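Long-range contacts in succinyl-CoA ligase (ADP-forming) subunit alpha (Methanosaeta concilii, PDB 6HXI), which belongs to the CoA-ligase family, carries a C-terminal region related to citrate synthase, and is seen here with bound coenzyme A: residues R191-I196 with E310-V315; S210-H215 with G236-M241; I228-E233 with K253-W258; M241-L246 with N291-Q296. All blocks are in the same frame, centred on the assembly; numbering follows the deposited sequence.

Interaction 1 of 4, residues R191-I196 with E310-V315; sequences RNSDGI and EMVRQV
An ST turn at Ser-193 brings the chain out of helix 179-192 and on towards strand 196-201 of an alpha/beta domain, and just before it the chain brushes helix 308-322. Ser-193 OG, whose chi1 of 70° sets it between backbone N and carbonyl carbon, accepts from Gly-195 N at 3.1 Å and also bonds to Ile-189 O. Arg-313 carries much of the other side. Its CG is anti to the backbone N, and the chain runs straight on to NE, crossing Asn-192 at about a right angle. CB lies 3.7 Å from Asn-192 OD1, CG skirts the same oxygen, and CD comes nearest, 3.5 Å from Asn-192 OD1. At the tip, NH1 stands 3.9 Å from Asn-192 OD1, which sits at the guanidinium edge with the two planes 66° apart; this is proximity, not a hydrogen bond. The other end of the amide, ND2, is held by Ile-188 O in its own helix. Next to the arginine in sequence, Val-312 CG1, anti to its backbone N, fills the corner between Asn-192 CB and Ser-193 CB. The closest approach is backbone to backbone: a CA-H...O contact from Arg-313 CA to Asn-192 O, 3.2 Å.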
loop_
_atom_site.group_PDB
_atom_site.type_symbol
_atom_site.label_atom_id
_atom_site.label_comp_id
_atom_site.label_asym_id
_atom_site.label_seq_id
_atom_site.Cartn_x
_atom_site.Cartn_y
_atom_site.Cartn_z
ATOM N N ARG B 191 -57.913 14.441 -25.124
ATOM C CA ARG B 191 -58.940 15.314 -24.547
ATOM C C ARG B 191 -60.191 15.429 -25.433
ATOM O O ARG B 191 -61.247 15.848 -24.958
ATOM C CB ARG B 191 -58.359 16.716 -24.297
ATOM C CG ARG B 191 -57.394 16.815 -23.133
ATOM C CD ARG B 191 -56.963 18.246 -22.957
ATOM N NE ARG B 191 -56.106 18.410 -21.785
ATOM C CZ ARG B 191 -55.653 19.578 -21.338
ATOM N NH1 ARG B 191 -54.876 19.628 -20.264
ATOM N NH2 ARG B 191 -55.975 20.707 -21.964
ATOM N N ASN B 192 -60.068 15.085 -26.717
ATOM C CA ASN B 192 -61.141 15.239 -27.686
ATOM C C ASN B 192 -61.585 13.933 -28.377
ATOM O O ASN B 192 -62.394 13.973 -29.305
ATOM C CB ASN B 192 -60.728 16.306 -28.712
ATOM C CG ASN B 192 -60.672 17.712 -28.136
ATOM O OD1 ASN B 192 -61.696 18.378 -27.946
ATOM N ND2 ASN B 192 -59.477 18.208 -27.877
ATOM N N SER B 193 -61.100 12.782 -27.902
ATOM C CA SER B 193 -61.457 11.452 -28.417
ATOM C C SER B 193 -61.074 10.384 -27.388
ATOM O O SER B 193 -60.793 10.732 -26.234
ATOM C CB SER B 193 -60.761 11.183 -29.753
ATOM O OG SER B 193 -59.368 10.998 -29.604
ATOM N N ASP B 194 -61.020 9.094 -27.807
ATOM C CA ASP B 194 -60.553 8.018 -26.924
ATOM C C ASP B 194 -59.020 7.905 -26.963
ATOM O O ASP B 194 -58.443 6.977 -26.404
ATOM C CB ASP B 194 -61.250 6.673 -27.183
ATOM C CG ASP B 194 -61.233 6.130 -28.603
ATOM O OD1 ASP B 194 -60.597 6.766 -29.482
ATOM O OD2 ASP B 194 -61.872 5.077 -28.842
ATOM N N GLY B 195 -58.386 8.872 -27.623
ATOM C CA GLY B 195 -56.939 8.959 -27.731
ATOM C C GLY B 195 -56.358 8.245 -28.929
ATOM O O GLY B 195 -57.081 7.612 -29.704
ATOM N N ILE B 196 -55.045 8.353 -29.083
ATOM C CA ILE B 196 -54.346 7.685 -30.174
ATOM C C ILE B 196 -54.252 6.174 -29.965
ATOM O O ILE B 196 -54.142 5.684 -28.844
ATOM C CB ILE B 196 -52.931 8.281 -30.504
ATOM C CG1 ILE B 196 -51.938 8.139 -29.340
ATOM C CG2 ILE B 196 -53.000 9.720 -30.990
ATOM C CD1 ILE B 196 -50.731 7.299 -29.614
ATOM N N GLU B 310 -61.002 20.480 -31.635
ATOM C CA GLU B 310 -62.442 20.555 -31.870
ATOM C C GLU B 310 -62.843 19.719 -33.103
ATOM O O GLU B 310 -63.801 18.950 -33.024
ATOM C CB GLU B 310 -62.940 22.005 -31.916
ATOM C CG GLU B 310 -64.449 22.158 -32.126
ATOM C CD GLU B 310 -65.390 21.226 -31.368
ATOM O OE1 GLU B 310 -66.376 20.764 -31.989
ATOM O OE2 GLU B 310 -65.151 20.959 -30.164
ATOM N N MET B 311 -62.059 19.802 -34.198
ATOM C CA MET B 311 -62.286 19.004 -35.407
ATOM C C MET B 311 -62.147 17.497 -35.061
ATOM O O MET B 311 -62.961 16.686 -35.506
ATOM C CB MET B 311 -61.315 19.431 -36.520
ATOM C CG MET B 311 -61.674 18.897 -37.888
ATOM S SD MET B 311 -63.362 19.263 -38.441
ATOM C CE MET B 311 -63.289 21.059 -38.594
ATOM N N VAL B 312 -61.159 17.151 -34.208
ATOM C CA VAL B 312 -60.953 15.780 -33.713
ATOM C C VAL B 312 -62.236 15.332 -32.964
ATOM O O VAL B 312 -62.753 14.256 -33.248
ATOM C CB VAL B 312 -59.654 15.654 -32.847
ATOM C CG1 VAL B 312 -59.637 14.379 -32.012
ATOM C CG2 VAL B 312 -58.410 15.734 -33.718
ATOM N N ARG B 313 -62.752 16.189 -32.052
ATOM C CA ARG B 313 -63.966 15.967 -31.256
ATOM C C ARG B 313 -65.180 15.727 -32.147
ATOM O O ARG B 313 -65.969 14.828 -31.861
ATOM C CB ARG B 313 -64.225 17.153 -30.307
ATOM C CG ARG B 313 -65.299 16.921 -29.255
ATOM C CD ARG B 313 -65.132 17.916 -28.127
ATOM N NE ARG B 313 -66.070 17.689 -27.028
ATOM C CZ ARG B 313 -65.782 17.874 -25.741
ATOM N NH1 ARG B 313 -64.566 18.267 -25.373
ATOM N NH2 ARG B 313 -66.704 17.662 -24.811
ATOM N N GLN B 314 -65.298 16.508 -33.238
ATOM C CA GLN B 314 -66.389 16.433 -34.203
ATOM C C GLN B 314 -66.386 15.109 -34.959
ATOM O O GLN B 314 -67.442 14.497 -35.106
ATOM C CB GLN B 314 -66.320 17.616 -35.177
ATOM C CG GLN B 314 -67.108 18.831 -34.721
ATOM C CD GLN B 314 -66.878 20.004 -35.635
ATOM O OE1 GLN B 314 -66.162 20.942 -35.285
ATOM N NE2 GLN B 314 -67.441 19.955 -36.842
ATOM N N VAL B 315 -65.203 14.683 -35.440
ATOM C CA VAL B 315 -65.026 13.443 -36.197
ATOM C C VAL B 315 -65.202 12.205 -35.297
ATOM O O VAL B 315 -65.820 11.231 -35.733
ATOM C CB VAL B 315 -63.701 13.432 -36.994
ATOM C CG1 VAL B 315 -63.484 12.094 -37.676
ATOM C CG2 VAL B 315 -63.682 14.553 -38.031
#

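Interaction 2 of 4, residues S210-H215 with G236-M241; sequences SNMLDH and GEDEYM
One carboxylate oxygen is the tight centre here. Asp-238, with CG anti to its backbone N, reaches across to the start of helix 212-221, where OD2 takes two donors. Asn-211 ND2 gives a short, nearly straight bond of 2.8 Å to Asp-238 OD2; the oxygen lies exactly in the amide plane, while the nitrogen approaches it from above the carboxylate plane. Met-212 N comes in on the syn lone pair of Asp-238 OD2 at 3.2 Å. The other oxygen, Asp-238 OD1, is buried without a polar partner in the model and rests along the extended Met-212 chain, 3.4 Å from Met-212 CB and 3.6 Å from Met-212 SD. Tyr-126 of the neighbouring citrate lyase chain packs on both Asn-211 and Asp-238.

The more open side belongs to Leu-213 and Met-241, both partly exposed. Leu-213 CD2 lies 3.9 Å from Met-241 CB, and Met-241, bent at chi3 (73°), lays SD and CE across the Asn-211 side chain. That flank has van der Waals contacts only. By contrast, the Asn-211 amide and the Met-212 backbone N-H converge on OD2, which probably favours the carboxylate, although the buried, unpartnered OD1 would offset part of that gain.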
loop_
_atom_site.group_PDB
_atom_site.type_symbol
_atom_site.label_atom_id
_atom_site.label_comp_id
_atom_site.label_asym_id
_atom_site.label_seq_id
_atom_site.Cartn_x
_atom_site.Cartn_y
_atom_site.Cartn_z
ATOM N N SER B 210 -39.390 8.068 -44.441
ATOM C CA SER B 210 -40.747 7.648 -44.770
ATOM C C SER B 210 -41.624 8.894 -44.787
ATOM O O SER B 210 -41.460 9.788 -43.948
ATOM C CB SER B 210 -41.278 6.646 -43.748
ATOM O OG SER B 210 -41.192 7.140 -42.420
ATOM N N ASN B 211 -42.511 8.977 -45.773
ATOM C CA ASN B 211 -43.428 10.090 -45.945
ATOM C C ASN B 211 -44.650 9.867 -45.076
ATOM O O ASN B 211 -44.860 8.754 -44.587
ATOM C CB ASN B 211 -43.801 10.231 -47.435
ATOM C CG ASN B 211 -42.634 10.762 -48.250
ATOM O OD1 ASN B 211 -41.907 10.006 -48.902
ATOM N ND2 ASN B 211 -42.352 12.063 -48.119
ATOM N N MET B 212 -45.442 10.918 -44.847
ATOM C CA MET B 212 -46.641 10.797 -44.026
ATOM C C MET B 212 -47.601 9.751 -44.581
ATOM O O MET B 212 -48.171 8.986 -43.797
ATOM C CB MET B 212 -47.361 12.141 -43.881
ATOM C CG MET B 212 -46.696 13.096 -42.911
ATOM S SD MET B 212 -47.595 14.664 -42.938
ATOM C CE MET B 212 -46.851 15.454 -41.713
ATOM N N LEU B 213 -47.765 9.701 -45.928
ATOM C CA LEU B 213 -48.679 8.757 -46.593
ATOM C C LEU B 213 -48.372 7.301 -46.286
ATOM O O LEU B 213 -49.313 6.533 -46.123
ATOM C CB LEU B 213 -48.789 8.985 -48.116
ATOM C CG LEU B 213 -49.830 8.111 -48.862
ATOM C CD1 LEU B 213 -51.269 8.379 -48.370
ATOM C CD2 LEU B 213 -49.705 8.263 -50.366
ATOM N N ASP B 214 -47.078 6.923 -46.165
ATOM C CA ASP B 214 -46.664 5.550 -45.839
ATOM C C ASP B 214 -47.410 5.083 -44.582
ATOM O O ASP B 214 -48.091 4.044 -44.619
ATOM C CB ASP B 214 -45.133 5.467 -45.625
ATOM C CG ASP B 214 -44.270 5.984 -46.768
ATOM O OD1 ASP B 214 -44.837 6.495 -47.764
ATOM O OD2 ASP B 214 -43.023 5.888 -46.662
ATOM N N HIS B 215 -47.340 5.918 -43.502
ATOM C CA HIS B 215 -47.991 5.688 -42.219
ATOM C C HIS B 215 -49.494 5.808 -42.321
ATOM O O HIS B 215 -50.161 4.951 -41.762
ATOM C CB HIS B 215 -47.401 6.569 -41.116
ATOM C CG HIS B 215 -45.900 6.468 -41.055
ATOM N ND1 HIS B 215 -45.273 5.360 -40.513
ATOM C CD2 HIS B 215 -44.957 7.302 -41.546
ATOM C CE1 HIS B 215 -43.974 5.559 -40.670
ATOM N NE2 HIS B 215 -43.732 6.717 -41.277
ATOM N N GLY B 236 -41.922 21.700 -49.423
ATOM C CA GLY B 236 -41.991 20.345 -49.962
ATOM C C GLY B 236 -43.389 19.960 -50.399
ATOM O O GLY B 236 -44.344 20.704 -50.155
ATOM N N GLU B 237 -43.524 18.778 -51.018
ATOM C CA GLU B 237 -44.812 18.328 -51.577
ATOM C C GLU B 237 -45.367 17.033 -50.973
ATOM O O GLU B 237 -46.180 16.362 -51.627
ATOM C CB GLU B 237 -44.688 18.185 -53.105
ATOM C CG GLU B 237 -44.742 19.491 -53.863
ATOM C CD GLU B 237 -44.706 19.287 -55.365
ATOM O OE1 GLU B 237 -45.753 18.903 -55.935
ATOM O OE2 GLU B 237 -43.619 19.456 -55.963
ATOM N N ASP B 238 -44.929 16.679 -49.750
ATOM C CA ASP B 238 -45.336 15.460 -49.047
ATOM C C ASP B 238 -46.859 15.342 -48.890
ATOM O O ASP B 238 -47.422 14.303 -49.218
ATOM C CB ASP B 238 -44.609 15.369 -47.682
ATOM C CG ASP B 238 -45.041 14.243 -46.730
ATOM O OD1 ASP B 238 -46.171 14.306 -46.205
ATOM O OD2 ASP B 238 -44.204 13.364 -46.427
ATOM N N GLU B 239 -47.517 16.406 -48.406
ATOM C CA GLU B 239 -48.968 16.456 -48.139
ATOM C C GLU B 239 -49.812 16.250 -49.409
ATOM O O GLU B 239 -50.946 15.779 -49.320
ATOM C CB GLU B 239 -49.362 17.744 -47.392
ATOM C CG GLU B 239 -48.745 17.883 -46.007
ATOM C CD GLU B 239 -47.344 18.470 -45.908
ATOM O OE1 GLU B 239 -46.607 18.501 -46.920
ATOM O OE2 GLU B 239 -46.976 18.896 -44.791
ATOM N N TYR B 240 -49.223 16.530 -50.587
ATOM C CA TYR B 240 -49.867 16.315 -51.881
ATOM C C TYR B 240 -49.959 14.825 -52.233
ATOM O O TYR B 240 -50.731 14.467 -53.114
ATOM C CB TYR B 240 -49.211 17.158 -52.992
ATOM C CG TYR B 240 -49.499 18.631 -52.814
ATOM C CD1 TYR B 240 -50.734 19.168 -53.170
ATOM C CD2 TYR B 240 -48.557 19.482 -52.236
ATOM C CE1 TYR B 240 -51.023 20.516 -52.963
ATOM C CE2 TYR B 240 -48.830 20.834 -52.041
ATOM C CZ TYR B 240 -50.070 21.343 -52.393
ATOM O OH TYR B 240 -50.347 22.669 -52.194
ATOM N N MET B 241 -49.214 13.953 -51.517
ATOM C CA MET B 241 -49.308 12.502 -51.712
ATOM C C MET B 241 -50.605 12.042 -51.050
ATOM O O MET B 241 -51.301 11.180 -51.594
ATOM C CB MET B 241 -48.111 11.754 -51.096
ATOM C CG MET B 241 -46.803 11.953 -51.839
ATOM S SD MET B 241 -45.346 11.500 -50.850
ATOM C CE MET B 241 -45.492 9.687 -50.881
#

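Interaction 3 of 4, residues I228-E233 with K253-W258; sequences IACLGE and KPLVAW
Two parallel strands of a beta-alpha-beta crossover, 227-233 and 255-260 joined through helix 239-247, lie side by side in the mixed sheet, 8° apart in direction. Lys-253 leads in: its CB rests 3.9 Å from Ile-228 CD1, while the extended chain crosses the isoleucine and carries NZ off to the carbonyls of Tyr-219, Asn-222 and Ile-225. Pro-254 has no N-H to give, but its O accepts from Ile-228 N almost along the C=O axis, and the bond is nearly straight at 171°. Leu-255 pairs with Ile-228; its CG is anti to the backbone N, and CD1 meets Ile-228 CG2 at 3.7 Å on the face that helix 212-221 covers. Val-256 bonds both ways, N to Ile-228 O and O to Cys-230 N, each 2.8 Å, and turns its side chain to the opposite face with Ala-229. Ala-257 returns to the face of Leu-255, where its CB lies 4.0 Å from Cys-230 SG. Trp-258 N then makes the longest of the five backbone bonds, 3.2 Å to Cys-230 O, with the donor above the carbonyl plane, and Trp-258 O receives Gly-232 N. Beside the indole, Leu-231 reaches over with CG anti to its backbone N, and its CD1 sits at the ring edge, 3.7 Å from Trp-258 CD1.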
loop_
_atom_site.group_PDB
_atom_site.type_symbol
_atom_site.label_atom_id
_atom_site.label_comp_id
_atom_site.label_asym_id
_atom_site.label_seq_id
_atom_site.Cartn_x
_atom_site.Cartn_y
_atom_site.Cartn_z
ATOM N N ILE B 228 -58.219 9.020 -38.735
ATOM C CA ILE B 228 -56.848 9.442 -39.085
ATOM C C ILE B 228 -56.693 10.956 -38.838
ATOM O O ILE B 228 -57.614 11.722 -39.085
ATOM C CB ILE B 228 -56.356 8.985 -40.496
ATOM C CG1 ILE B 228 -56.712 7.491 -40.777
ATOM C CG2 ILE B 228 -54.834 9.227 -40.657
ATOM C CD1 ILE B 228 -56.607 7.023 -42.250
ATOM N N ALA B 229 -55.574 11.368 -38.260
ATOM C CA ALA B 229 -55.318 12.780 -37.976
ATOM C C ALA B 229 -53.897 13.114 -38.378
ATOM O O ALA B 229 -52.988 12.353 -38.056
ATOM C CB ALA B 229 -55.524 13.061 -36.494
ATOM N N CYS B 230 -53.688 14.225 -39.100
ATOM C CA CYS B 230 -52.314 14.601 -39.423
ATOM C C CYS B 230 -52.057 16.091 -39.332
ATOM O O CYS B 230 -52.966 16.902 -39.429
ATOM C CB CYS B 230 -51.837 14.024 -40.748
ATOM S SG CYS B 230 -52.610 14.750 -42.190
ATOM N N LEU B 231 -50.809 16.427 -39.069
ATOM C CA LEU B 231 -50.343 17.792 -38.918
ATOM C C LEU B 231 -49.084 17.959 -39.762
ATOM O O LEU B 231 -48.059 17.372 -39.453
ATOM C CB LEU B 231 -50.053 18.056 -37.429
ATOM C CG LEU B 231 -49.756 19.487 -36.994
ATOM C CD1 LEU B 231 -50.983 20.374 -37.119
ATOM C CD2 LEU B 231 -49.213 19.507 -35.551
ATOM N N GLY B 232 -49.203 18.701 -40.851
ATOM C CA GLY B 232 -48.096 18.981 -41.751
ATOM C C GLY B 232 -47.577 20.392 -41.581
ATOM O O GLY B 232 -47.935 21.075 -40.615
ATOM N N GLU B 233 -46.704 20.825 -42.509
ATOM C CA GLU B 233 -46.129 22.181 -42.529
ATOM C C GLU B 233 -45.733 22.587 -43.950
ATOM O O GLU B 233 -45.603 21.729 -44.828
ATOM C CB GLU B 233 -44.949 22.350 -41.526
ATOM C CG GLU B 233 -43.699 21.582 -41.891
ATOM C CD GLU B 233 -42.467 21.764 -41.024
ATOM O OE1 GLU B 233 -42.522 22.516 -40.017
ATOM O OE2 GLU B 233 -41.426 21.159 -41.380
ATOM N N LYS B 253 -61.310 6.189 -44.423
ATOM C CA LYS B 253 -61.505 6.575 -43.019
ATOM C C LYS B 253 -61.486 8.095 -42.908
ATOM O O LYS B 253 -60.762 8.718 -43.694
ATOM C CB LYS B 253 -60.410 5.970 -42.133
ATOM C CG LYS B 253 -60.676 4.523 -41.786
ATOM C CD LYS B 253 -59.459 3.821 -41.211
ATOM C CE LYS B 253 -59.632 2.344 -41.419
ATOM N NZ LYS B 253 -58.494 1.575 -40.905
ATOM N N PRO B 254 -62.268 8.727 -41.984
ATOM C CA PRO B 254 -62.233 10.201 -41.901
ATOM C C PRO B 254 -60.858 10.710 -41.460
ATOM O O PRO B 254 -60.274 10.176 -40.523
ATOM C CB PRO B 254 -63.373 10.540 -40.936
ATOM C CG PRO B 254 -63.576 9.317 -40.137
ATOM C CD PRO B 254 -63.188 8.147 -40.980
ATOM N N LEU B 255 -60.312 11.685 -42.210
ATOM C CA LEU B 255 -58.992 12.276 -42.003
ATOM C C LEU B 255 -59.038 13.754 -41.588
ATOM O O LEU B 255 -59.514 14.589 -42.360
ATOM C CB LEU B 255 -58.146 12.115 -43.287
ATOM C CG LEU B 255 -56.662 12.503 -43.168
ATOM C CD1 LEU B 255 -55.774 11.344 -43.492
ATOM C CD2 LEU B 255 -56.330 13.689 -44.052
ATOM N N VAL B 256 -58.506 14.075 -40.391
ATOM C CA VAL B 256 -58.385 15.454 -39.887
ATOM C C VAL B 256 -57.026 15.929 -40.377
ATOM O O VAL B 256 -56.044 15.198 -40.252
ATOM C CB VAL B 256 -58.522 15.577 -38.342
ATOM C CG1 VAL B 256 -58.360 17.024 -37.888
ATOM C CG2 VAL B 256 -59.858 15.013 -37.852
ATOM N N ALA B 257 -56.959 17.121 -40.970
ATOM C CA ALA B 257 -55.688 17.611 -41.494
ATOM C C ALA B 257 -55.453 19.095 -41.275
ATOM O O ALA B 257 -56.349 19.903 -41.482
ATOM C CB ALA B 257 -55.588 17.289 -42.971
ATOM N N TRP B 258 -54.223 19.452 -40.880
ATOM C CA TRP B 258 -53.814 20.843 -40.725
ATOM C C TRP B 258 -52.360 21.024 -41.129
ATOM O O TRP B 258 -51.509 20.228 -40.737
ATOM C CB TRP B 258 -54.100 21.416 -39.322
ATOM C CG TRP B 258 -53.696 22.864 -39.206
ATOM C CD1 TRP B 258 -52.600 23.363 -38.558
ATOM C CD2 TRP B 258 -54.303 23.977 -39.880
ATOM N NE1 TRP B 258 -52.515 24.722 -38.747
ATOM C CE2 TRP B 258 -53.546 25.126 -39.556
ATOM C CE3 TRP B 258 -55.422 24.116 -40.716
ATOM C CZ2 TRP B 258 -53.883 26.400 -40.028
ATOM C CZ3 TRP B 258 -55.749 25.376 -41.192
ATOM C CH2 TRP B 258 -54.992 26.502 -40.841
#

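Interaction 4 of 4, residues M241-L246 with N291-Q296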
loop_
_atom_site.group_PDB
_atom_site.type_symbol
_atom_site.label_atom_id
_atom_site.label_comp_id
_atom_site.label_asym_id
_atom_site.label_seq_id
_atom_site.Cartn_x
_atom_site.Cartn_y
_atom_site.Cartn_z
ATOM N N MET B 241 -49.214 13.953 -51.517
ATOM C CA MET B 241 -49.308 12.502 -51.712
ATOM C C MET B 241 -50.605 12.042 -51.050
ATOM O O MET B 241 -51.301 11.180 -51.594
ATOM C CB MET B 241 -48.111 11.754 -51.096
ATOM C CG MET B 241 -46.803 11.953 -51.839
ATOM S SD MET B 241 -45.346 11.500 -50.850
ATOM C CE MET B 241 -45.492 9.687 -50.881
ATOM N N ILE B 242 -50.936 12.667 -49.895
ATOM C CA ILE B 242 -52.127 12.388 -49.085
ATOM C C ILE B 242 -53.366 12.840 -49.815
ATOM O O ILE B 242 -54.291 12.047 -49.970
ATOM C CB ILE B 242 -52.026 12.987 -47.648
ATOM C CG1 ILE B 242 -50.727 12.508 -46.920
ATOM C CG2 ILE B 242 -53.283 12.672 -46.812
ATOM C CD1 ILE B 242 -50.164 13.514 -45.961
ATOM N N ILE B 243 -53.375 14.098 -50.281
ATOM C CA ILE B 243 -54.485 14.717 -51.025
ATOM C C ILE B 243 -54.812 13.902 -52.290
ATOM O O ILE B 243 -55.993 13.697 -52.589
ATOM C CB ILE B 243 -54.153 16.221 -51.300
ATOM C CG1 ILE B 243 -54.131 17.032 -49.975
ATOM C CG2 ILE B 243 -55.073 16.865 -52.351
ATOM C CD1 ILE B 243 -53.142 18.221 -49.958
ATOM N N GLN B 244 -53.772 13.391 -52.989
ATOM C CA GLN B 244 -53.963 12.561 -54.185
ATOM C C GLN B 244 -54.545 11.203 -53.813
ATOM O O GLN B 244 -55.406 10.702 -54.537
ATOM C CB GLN B 244 -52.664 12.394 -54.984
ATOM C CG GLN B 244 -52.924 11.919 -56.420
ATOM C CD GLN B 244 -51.843 12.329 -57.385
ATOM O OE1 GLN B 244 -50.700 11.851 -57.326
ATOM N NE2 GLN B 244 -52.200 13.202 -58.318
ATOM N N ALA B 245 -54.105 10.629 -52.666
ATOM C CA ALA B 245 -54.617 9.351 -52.175
ATOM C C ALA B 245 -56.067 9.488 -51.694
ATOM O O ALA B 245 -56.869 8.577 -51.890
ATOM C CB ALA B 245 -53.729 8.823 -51.072
ATOM N N LEU B 246 -56.395 10.651 -51.110
ATOM C CA LEU B 246 -57.714 11.045 -50.626
ATOM C C LEU B 246 -58.657 11.206 -51.843
ATOM O O LEU B 246 -59.821 10.790 -51.780
ATOM C CB LEU B 246 -57.538 12.390 -49.890
ATOM C CG LEU B 246 -58.342 12.699 -48.627
ATOM C CD1 LEU B 246 -58.302 11.580 -47.633
ATOM C CD2 LEU B 246 -57.804 13.939 -47.963
ATOM N N ASN B 291 -53.597 23.547 -47.208
ATOM C CA ASN B 291 -54.845 23.489 -46.443
ATOM C C ASN B 291 -56.055 23.577 -47.363
ATOM O O ASN B 291 -57.048 22.888 -47.127
ATOM C CB ASN B 291 -54.884 24.573 -45.351
ATOM C CG ASN B 291 -54.060 24.244 -44.123
ATOM O OD1 ASN B 291 -54.007 23.095 -43.665
ATOM N ND2 ASN B 291 -53.400 25.247 -43.549
ATOM N N ASP B 292 -55.960 24.384 -48.431
ATOM C CA ASP B 292 -57.038 24.526 -49.413
ATOM C C ASP B 292 -57.230 23.233 -50.197
ATOM O O ASP B 292 -58.362 22.763 -50.298
ATOM C CB ASP B 292 -56.786 25.716 -50.351
ATOM C CG ASP B 292 -57.014 27.083 -49.727
ATOM O OD1 ASP B 292 -57.443 27.140 -48.543
ATOM O OD2 ASP B 292 -56.784 28.096 -50.424
ATOM N N ALA B 293 -56.119 22.629 -50.700
ATOM C CA ALA B 293 -56.141 21.359 -51.438
ATOM C C ALA B 293 -56.637 20.214 -50.537
ATOM O O ALA B 293 -57.273 19.285 -51.030
ATOM C CB ALA B 293 -54.762 21.045 -51.990
ATOM N N PHE B 294 -56.363 20.297 -49.210
ATOM C CA PHE B 294 -56.837 19.314 -48.229
ATOM C C PHE B 294 -58.361 19.442 -48.054
ATOM O O PHE B 294 -59.048 18.424 -48.051
ATOM C CB PHE B 294 -56.109 19.451 -46.882
ATOM C CG PHE B 294 -55.054 18.401 -46.594
ATOM C CD1 PHE B 294 -55.392 17.052 -46.509
ATOM C CD2 PHE B 294 -53.737 18.767 -46.335
ATOM C CE1 PHE B 294 -54.417 16.084 -46.220
ATOM C CE2 PHE B 294 -52.765 17.798 -46.049
ATOM C CZ PHE B 294 -53.109 16.464 -45.999
ATOM N N ARG B 295 -58.882 20.684 -47.941
ATOM C CA ARG B 295 -60.315 20.955 -47.797
ATOM C C ARG B 295 -61.082 20.382 -49.002
ATOM O O ARG B 295 -62.034 19.625 -48.809
ATOM C CB ARG B 295 -60.563 22.469 -47.683
ATOM C CG ARG B 295 -61.057 22.923 -46.319
ATOM C CD ARG B 295 -61.144 24.436 -46.225
ATOM N NE ARG B 295 -59.834 25.056 -45.994
ATOM C CZ ARG B 295 -59.380 25.456 -44.805
ATOM N NH1 ARG B 295 -60.126 25.309 -43.714
ATOM N NH2 ARG B 295 -58.183 26.015 -44.700
ATOM N N GLN B 296 -60.597 20.690 -50.231
ATOM C CA GLN B 296 -61.135 20.268 -51.533
ATOM C C GLN B 296 -61.087 18.752 -51.773
ATOM O O GLN B 296 -61.864 18.246 -52.583
ATOM C CB GLN B 296 -60.413 21.006 -52.674
ATOM C CG GLN B 296 -60.774 22.488 -52.779
ATOM C CD GLN B 296 -59.810 23.258 -53.645
ATOM O OE1 GLN B 296 -59.677 23.009 -54.848
ATOM N NE2 GLN B 296 -59.136 24.234 -53.057
#
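Helices 239-247 and 287-297 lie nearly parallel, 14° apart with segment axes 9.5 Å from each other, and the bump that fills the space between them is the ring of Phe-294. Its first torsion, -104°, is off the staggered positions and swings the ring towards the other helix, into a hollow lined by Ile-242, Ile-243 and Leu-246. Ile-243 forms the floor. With its CG1 anti to the carbonyl carbon, that methylene sits 3.7 Å from the centroid of the Phe-294 ring and only 12° off the normal, a CH-pi contact over one face. The walls stand at the ring edge: Ile-242 CG2 is 3.6 Å from Phe-294 CE1, and Leu-246 CD2, one helical turn on, is a looser 4.2 Å from Phe-294 CD1.

Ile-243 is also a bump in its own right. CD1 stays over the same ring face, on the CD2 side, and also meets Ala-293 CB at 3.8 Å; CG2 lies 3.5 Å from Ala-293 O. Leu-255, Ala-257 and Val-259 of strand 255-260 also touch the phenylalanine, so the ring joins both helices to the sheet. With carbon against carbon nearly throughout and no polar bond between the segments, fit of shape, dispersion and one CH-pi contact hold the two helices together.

In the fold
The strand pair of interaction 3 is the hub. Helix 308-322 of interaction 1 packs on the sheet face bearing Val-256, with Val-315 CG1 3.6 Å from Pro-254 CB. Interaction 4 lies over the other face, bringing Phe-294 CD1 to 3.6 Å from Ala-257 CB, so helices sandwich the sheet. Interaction 2 sits at the C-terminal end of strand 227-233, where Glu-239 OE2 is 3.0 Å from Glu-233 N, and it shares Met-241 with interaction 4. Interactions 1 and 2 stay apart, their centres about 23 Å from each other. A bound coenzyme A lies about 12 Å from the side chain of Leu-231 (interaction 3) and about 13 Å from that of Met-212 (interaction 2).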